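Local atomic coordinates of octopine dehydrogenase (Pecten maximus, PDB entry 3IQD), a protein that catalyses the NADH-dependent reductive condensation of L-arginine with pyruvate to D-octopine, and the reverse oxidation. Residues V85-V90 / V113-Q118; G120-C125 / M138-T143. All blocks are in the same frame, centred on the assembly; numbering follows the deposited sequence.

Contact 1 of 2, residues V85-V90 / V113-Q118. With NAI (1,4-dihydronicotinamide adenine dinucleotide), chain B.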
loop_
_atom_site.group_PDB
_atom_site.type_symbol
_atom_site.label_atom_id
_atom_site.label_comp_id
_atom_site.label_asym_id
_atom_site.label_seq_id
_atom_site.Cartn_x
_atom_site.Cartn_y
_atom_site.Cartn_z
ATOM N N VAL A 85 -5.412 2.402 18.402
ATOM C CA VAL A 85 -4.866 2.127 17.080
ATOM C C VAL A 85 -6.013 2.108 16.069
ATOM O O VAL A 85 -7.064 1.511 16.314
ATOM C CB VAL A 85 -4.133 0.759 17.046
ATOM C CG1 VAL A 85 -3.350 0.597 15.761
ATOM C CG2 VAL A 85 -3.201 0.618 18.219
ATOM N N VAL A 86 -5.812 2.781 14.940
ATOM C CA VAL A 86 -6.788 2.788 13.852
ATOM C C VAL A 86 -6.067 2.280 12.614
ATOM O O VAL A 86 -5.130 2.914 12.120
ATOM C CB VAL A 86 -7.358 4.205 13.581
ATOM C CG1 VAL A 86 -8.398 4.161 12.475
ATOM C CG2 VAL A 86 -7.962 4.809 14.850
ATOM N N ILE A 87 -6.494 1.116 12.135
ATOM C CA ILE A 87 -5.834 0.445 11.024
ATOM C C ILE A 87 -6.738 0.446 9.793
ATOM O O ILE A 87 -7.854 -0.084 9.828
ATOM C CB ILE A 87 -5.430 -1.008 11.393
ATOM C CG1 ILE A 87 -4.619 -1.033 12.698
ATOM C CG2 ILE A 87 -4.642 -1.647 10.256
ATOM C CD1 ILE A 87 -4.156 -2.420 13.151
ATOM N N LEU A 88 -6.252 1.055 8.714
ATOM C CA LEU A 88 -6.988 1.093 7.454
ATOM C C LEU A 88 -6.519 -0.029 6.544
ATOM O O LEU A 88 -5.401 0.009 6.031
ATOM C CB LEU A 88 -6.813 2.448 6.748
ATOM C CG LEU A 88 -7.598 3.670 7.235
ATOM C CD1 LEU A 88 -7.089 4.165 8.580
ATOM C CD2 LEU A 88 -7.527 4.790 6.206
ATOM N N THR A 89 -7.371 -1.033 6.355
ATOM C CA THR A 89 -7.077 -2.123 5.423
ATOM C C THR A 89 -8.142 -2.177 4.331
ATOM O O THR A 89 -9.096 -2.960 4.395
ATOM C CB THR A 89 -6.895 -3.466 6.153
ATOM O OG1 THR A 89 -5.810 -3.337 7.077
ATOM C CG2 THR A 89 -6.546 -4.562 5.185
ATOM N N VAL A 90 -7.956 -1.311 3.338
ATOM C CA VAL A 90 -8.869 -1.153 2.211
ATOM C C VAL A 90 -8.078 -0.660 1.007
ATOM O O VAL A 90 -7.018 -0.059 1.180
ATOM C CB VAL A 90 -9.971 -0.087 2.492
ATOM C CG1 VAL A 90 -11.151 -0.691 3.227
ATOM C CG2 VAL A 90 -9.402 1.128 3.241
ATOM N N VAL A 113 -2.720 3.718 11.264
ATOM C CA VAL A 113 -1.949 2.713 10.530
ATOM C C VAL A 113 -2.509 2.480 9.129
ATOM O O VAL A 113 -3.726 2.352 8.947
ATOM C CB VAL A 113 -1.890 1.366 11.313
ATOM C CG1 VAL A 113 -1.033 0.347 10.592
ATOM C CG2 VAL A 113 -1.344 1.579 12.715
ATOM N N GLY A 114 -1.611 2.439 8.146
ATOM C CA GLY A 114 -1.964 2.102 6.771
ATOM C C GLY A 114 -1.471 0.705 6.454
ATOM O O GLY A 114 -0.267 0.483 6.321
ATOM N N LEU A 115 -2.397 -0.242 6.330
ATOM C CA LEU A 115 -2.033 -1.647 6.153
ATOM C C LEU A 115 -2.763 -2.269 4.962
ATOM O O LEU A 115 -3.793 -2.919 5.139
ATOM C CB LEU A 115 -2.332 -2.430 7.442
ATOM C CG LEU A 115 -1.727 -3.818 7.651
ATOM C CD1 LEU A 115 -0.312 -3.709 8.145
ATOM C CD2 LEU A 115 -2.561 -4.626 8.622
ATOM N N PRO A 116 -2.241 -2.059 3.737
ATOM C CA PRO A 116 -1.083 -1.247 3.395
ATOM C C PRO A 116 -1.464 0.220 3.201
ATOM O O PRO A 116 -2.650 0.557 3.166
ATOM C CB PRO A 116 -0.638 -1.846 2.065
ATOM C CG PRO A 116 -1.892 -2.268 1.428
ATOM C CD PRO A 116 -2.824 -2.684 2.538
ATOM N N SER A 117 -0.456 1.078 3.085
ATOM C CA SER A 117 -0.665 2.507 2.901
ATOM C C SER A 117 -0.951 2.871 1.461
ATOM O O SER A 117 -1.866 3.647 1.175
ATOM C CB SER A 117 0.580 3.271 3.343
ATOM O OG SER A 117 0.456 3.660 4.690
ATOM N N GLN A 118 -0.154 2.293 0.563
ATOM C CA GLN A 118 0.065 2.830 -0.779
ATOM C C GLN A 118 0.715 4.214 -0.642
ATOM O O GLN A 118 0.924 4.695 0.472
ATOM C CB GLN A 118 -1.230 2.846 -1.603
ATOM C CG GLN A 118 -1.782 1.448 -1.899
ATOM C CD GLN A 118 -0.872 0.651 -2.822
ATOM O OE1 GLN A 118 -0.640 1.036 -3.980
ATOM N NE2 GLN A 118 -0.350 -0.470 -2.318
HETATM P PA NAI B . -10.521 -5.875 -0.907
HETATM O O1A NAI B . -10.668 -5.695 -2.372
HETATM O O2A NAI B . -10.891 -7.237 -0.462
HETATM O O5B NAI B . -11.415 -4.777 -0.160
HETATM C C5B NAI B . -12.759 -4.556 -0.503
HETATM C C4B NAI B . -13.264 -3.518 0.485
HETATM O O4B NAI B . -13.050 -2.210 -0.014
HETATM C C3B NAI B . -14.748 -3.621 0.757
HETATM O O3B NAI B . -15.006 -4.533 1.787
HETATM C C2B NAI B . -15.089 -2.209 1.167
HETATM O O2B NAI B . -14.927 -2.049 2.558
HETATM C C1B NAI B . -14.081 -1.348 0.414
HETATM N N9A NAI B . -14.747 -0.730 -0.752
HETATM C C8A NAI B . -14.952 -1.291 -1.992
HETATM N N7A NAI B . -15.610 -0.400 -2.772
HETATM C C5A NAI B . -15.835 0.719 -2.051
HETATM C C6A NAI B . -16.459 1.925 -2.362
HETATM N N6A NAI B . -16.610 2.262 -3.638
HETATM N N1A NAI B . -16.544 2.916 -1.396
HETATM C C2A NAI B . -16.002 2.709 -0.135
HETATM N N3A NAI B . -15.381 1.504 0.166
HETATM C C4A NAI B . -15.298 0.526 -0.778
HETATM O O3 NAI B . -9.023 -5.499 -0.452
HETATM P PN NAI B . -8.082 -6.516 0.372
HETATM O O1N NAI B . -8.044 -7.806 -0.343
HETATM O O2N NAI B . -8.437 -6.511 1.819
HETATM O O5D NAI B . -6.660 -5.797 0.183
HETATM C C5D NAI B . -6.404 -4.551 0.795
HETATM C C4D NAI B . -5.229 -3.879 0.100
HETATM O O4D NAI B . -4.078 -4.687 0.242
HETATM C C3D NAI B . -5.486 -3.704 -1.388
HETATM O O3D NAI B . -5.088 -2.407 -1.756
HETATM C C2D NAI B . -4.607 -4.732 -2.070
HETATM O O2D NAI B . -4.035 -4.199 -3.243
HETATM C C1D NAI B . -3.547 -5.057 -1.018
HETATM N N1N NAI B . -3.122 -6.476 -1.015
HETATM C C2N NAI B . -4.021 -7.519 -1.072
HETATM C C3N NAI B . -3.573 -8.847 -1.066
HETATM C C7N NAI B . -4.505 -9.950 -0.648
HETATM O O7N NAI B . -5.876 -9.686 -0.446
HETATM N N7N NAI B . -4.008 -11.174 -0.473
HETATM C C4N NAI B . -2.199 -9.101 -1.000
HETATM C C5N NAI B . -1.291 -8.046 -0.932
HETATM C C6N NAI B . -1.773 -6.734 -0.936
#
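Val113 lies in parallel register beside Ile87, and its backbone is held from both ends: its N-H reaches Val86 O at 2.7 Å with an N-H...O angle of 173°, while its carbonyl oxygen receives Leu88 N at 2.8 Å. The ladder runs one step past the strands, since Leu115 N still bonds to Leu88 O, at 3.0 Å and less straight (162°).

The apolar side chains on the face carrying Ile87 and Val113 are in van der Waals contact. They lie alongside one another, Ile87 CG1 coming 3.9 Å from Val113 CB. With chi1 at -52° for CG1, the CG2 branch of Ile87 falls anti to the backbone N and meets Leu115 CB at 3.7 Å. Helix 180-188 covers this layer through Leu187, Leu184 and His188.

Beyond Leu115 contacts between the segments become few. Pro116, behind a cis peptide bond, has its CB pointing away from 85-90, and its CD and CG approach the cofactor instead, CD lying 3.3 Å from NAI O4D. The segment leads on to Gln118, one of the pyruvate-binding residues.

At the changeover Thr89 OG1 donates to Leu115 O at 2.8 Å, in the carbonyl plane and on a lone pair. This bond carries the pairing beyond the strand ends, consistent with a Rossmann-type beta-alpha-beta unit: past an apolar, straight-bonded interior, a hydroxyl-to-carbonyl bond probably helps hold the loop that places Pro116 beside the nicotinamide ribose.

Contact 2 of 2, residues G120-C125 / M138-T143. With AG2 (agmatine), chain C.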
loop_
_atom_site.group_PDB
_atom_site.type_symbol
_atom_site.label_atom_id
_atom_site.label_comp_id
_atom_site.label_asym_id
_atom_site.label_seq_id
_atom_site.Cartn_x
_atom_site.Cartn_y
_atom_site.Cartn_z
ATOM N N GLY A 120 1.343 8.275 -0.660
ATOM C CA GLY A 120 0.592 9.503 -0.372
ATOM C C GLY A 120 -0.363 9.427 0.803
ATOM O O GLY A 120 -1.135 10.356 1.043
ATOM N N PHE A 121 -0.293 8.321 1.536
ATOM C CA PHE A 121 -1.129 8.053 2.706
ATOM C C PHE A 121 -1.041 9.140 3.800
ATOM O O PHE A 121 -2.066 9.560 4.355
ATOM C CB PHE A 121 -0.751 6.675 3.265
ATOM C CG PHE A 121 -1.515 6.264 4.490
ATOM C CD1 PHE A 121 -0.972 6.455 5.758
ATOM C CD2 PHE A 121 -2.758 5.655 4.377
ATOM C CE1 PHE A 121 -1.664 6.065 6.898
ATOM C CE2 PHE A 121 -3.461 5.259 5.517
ATOM C CZ PHE A 121 -2.908 5.469 6.780
ATOM N N GLU A 122 0.181 9.587 4.102
ATOM C CA GLU A 122 0.407 10.594 5.138
ATOM C C GLU A 122 -0.015 11.992 4.687
ATOM O O GLU A 122 -0.560 12.750 5.486
ATOM C CB GLU A 122 1.872 10.616 5.589
ATOM C CG GLU A 122 2.444 9.275 6.029
ATOM C CD GLU A 122 3.106 8.499 4.897
ATOM O OE1 GLU A 122 2.864 8.821 3.709
ATOM O OE2 GLU A 122 3.869 7.554 5.201
ATOM N N PHE A 123 0.240 12.336 3.422
ATOM C CA PHE A 123 -0.155 13.648 2.883
ATOM C C PHE A 123 -1.662 13.843 2.999
ATOM O O PHE A 123 -2.133 14.893 3.439
ATOM C CB PHE A 123 0.252 13.815 1.412
ATOM C CG PHE A 123 1.713 13.594 1.143
ATOM C CD1 PHE A 123 2.117 12.917 -0.008
ATOM C CD2 PHE A 123 2.690 14.064 2.025
ATOM C CE1 PHE A 123 3.473 12.710 -0.282
ATOM C CE2 PHE A 123 4.047 13.858 1.765
ATOM C CZ PHE A 123 4.439 13.181 0.610
ATOM N N GLN A 124 -2.404 12.814 2.594
ATOM C CA GLN A 124 -3.855 12.795 2.680
ATOM C C GLN A 124 -4.311 12.936 4.134
ATOM O O GLN A 124 -5.175 13.762 4.449
ATOM C CB GLN A 124 -4.371 11.487 2.085
ATOM C CG GLN A 124 -5.877 11.346 2.048
ATOM C CD GLN A 124 -6.304 10.089 1.327
ATOM O OE1 GLN A 124 -5.821 8.996 1.626
ATOM N NE2 GLN A 124 -7.219 10.236 0.368
ATOM N N CYS A 125 -3.708 12.128 5.005
ATOM C CA CYS A 125 -4.028 12.111 6.427
ATOM C C CYS A 125 -3.845 13.488 7.053
ATOM O O CYS A 125 -4.719 13.956 7.785
ATOM C CB CYS A 125 -3.156 11.089 7.157
ATOM S SG CYS A 125 -3.584 10.877 8.900
ATOM N N MET A 138 1.543 8.422 12.372
ATOM C CA MET A 138 1.119 7.816 11.120
ATOM C C MET A 138 2.077 6.701 10.716
ATOM O O MET A 138 3.260 6.945 10.480
ATOM C CB MET A 138 1.017 8.887 10.036
ATOM C CG MET A 138 0.030 9.992 10.379
ATOM S SD MET A 138 0.046 11.354 9.209
ATOM C CE MET A 138 1.508 12.261 9.723
ATOM N N MET A 139 1.559 5.476 10.650
ATOM C CA MET A 139 2.373 4.295 10.364
ATOM C C MET A 139 2.046 3.737 8.983
ATOM O O MET A 139 0.884 3.466 8.680
ATOM C CB MET A 139 2.132 3.224 11.430
ATOM C CG MET A 139 3.277 2.250 11.632
ATOM S SD MET A 139 2.934 1.161 13.021
ATOM C CE MET A 139 4.450 0.218 13.121
ATOM N N SER A 140 3.068 3.556 8.155
ATOM C CA SER A 140 2.860 3.098 6.785
ATOM C C SER A 140 3.532 1.759 6.509
ATOM O O SER A 140 4.761 1.662 6.546
ATOM C CB SER A 140 3.354 4.153 5.792
ATOM O OG SER A 140 2.499 5.287 5.790
ATOM N N PHE A 141 2.724 0.735 6.234
ATOM C CA PHE A 141 3.232 -0.606 5.930
ATOM C C PHE A 141 3.354 -0.823 4.432
ATOM O O PHE A 141 2.460 -0.442 3.672
ATOM C CB PHE A 141 2.326 -1.681 6.534
ATOM C CG PHE A 141 2.579 -1.942 7.992
ATOM C CD1 PHE A 141 1.979 -1.154 8.970
ATOM C CD2 PHE A 141 3.418 -2.989 8.388
ATOM C CE1 PHE A 141 2.214 -1.400 10.327
ATOM C CE2 PHE A 141 3.664 -3.242 9.744
ATOM C CZ PHE A 141 3.062 -2.449 10.714
ATOM N N GLU A 142 4.458 -1.450 4.020
ATOM C CA GLU A 142 4.800 -1.629 2.595
ATOM C C GLU A 142 3.732 -2.353 1.757
ATOM O O GLU A 142 3.360 -1.888 0.680
ATOM C CB GLU A 142 6.179 -2.292 2.437
ATOM C CG GLU A 142 6.408 -3.555 3.284
ATOM C CD GLU A 142 7.790 -4.186 3.083
ATOM O OE1 GLU A 142 8.526 -3.776 2.157
ATOM O OE2 GLU A 142 8.142 -5.101 3.858
ATOM N N THR A 143 3.245 -3.482 2.269
ATOM C CA THR A 143 2.213 -4.281 1.613
ATOM C C THR A 143 1.344 -4.958 2.681
ATOM O O THR A 143 1.508 -4.693 3.869
ATOM C CB THR A 143 2.832 -5.311 0.612
ATOM O OG1 THR A 143 1.797 -5.945 -0.148
ATOM C CG2 THR A 143 3.650 -6.373 1.319
HETATM N N AG2 C . 1.973 -4.846 -4.979
HETATM C CA AG2 C . 2.560 -4.782 -3.612
HETATM C CB AG2 C . 3.978 -5.352 -3.618
HETATM C CG AG2 C . 4.746 -5.158 -2.321
HETATM C CD AG2 C . 5.534 -3.854 -2.318
HETATM N NE AG2 C . 6.856 -4.010 -1.715
HETATM C CZ AG2 C . 7.516 -3.042 -1.083
HETATM N NH1 AG2 C . 6.984 -1.832 -0.960
HETATM N NH2 AG2 C . 8.714 -3.286 -0.571
#
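Ser140 OG is gripped by two groups: it donates to Glu122 OE2 at 2.7 Å and is also hydrogen-bonded to Ser117 OG. The serine comes to the carboxylate from above its plane, 66° out of it, rather than within it. The Glu122 CB already points toward the strand, and a bend at chi2 (91°) turns OE2 to the hydroxyl.

On the helix 121-129 side of Ser140, the Phe121 ring comes close as well, CD1 standing 3.7 Å from the same OG in an oblique approach. The ring also meets His95 edge-to-face, and so links this contact to helix 95-102.

Farther along the helix the chemistry turns to sulfur. Met138 bends at its last torsion, and its SD makes a sulfur-to-sulfur van der Waals contact with Cys125 SG at 3.7 Å; the same SD lies 4.1 Å from Glu122 CB. The short axes of 121-125 and 138-141 run 151° apart at 9.4 Å, near-antiparallel, as expected for a helix returning over its following strand.

Past Phe141 the strand leaves the helix: Glu142 OE1 approaches agmatine NH2 at 2.8 Å, and Thr143 CB packs against agmatine CG. A buried carboxylate given a hydroxyl donor would probably be stabilised as the anion, and the serine, held by two partners, ties the helix to the strand that leads into the substrate pocket.

How the contacts relate
Both contacts are buried and sit 8 Å apart, centre to centre. They join neighbouring strands, 111-114 and 137-141 lying parallel and side by side: contact 1 pairs 85-88 with 111-114, and contact 2 lays helix 121-129 over 137-141. They follow in series along the chain and touch directly, Gly114 N lying 2.8 Å from Met139 O and Gly114 CA 3.5 Å from Phe121 CZ. Their chemistry differs with place. Strand against strand relies on backbone bonds and branched aliphatics, whereas helix against strand uses side-chain polarity and sulfur. Each ends in a loop at a ligand: the cofactor ribose for contact 1, and agmatine, with Thr143 also at the cofactor, for contact 2.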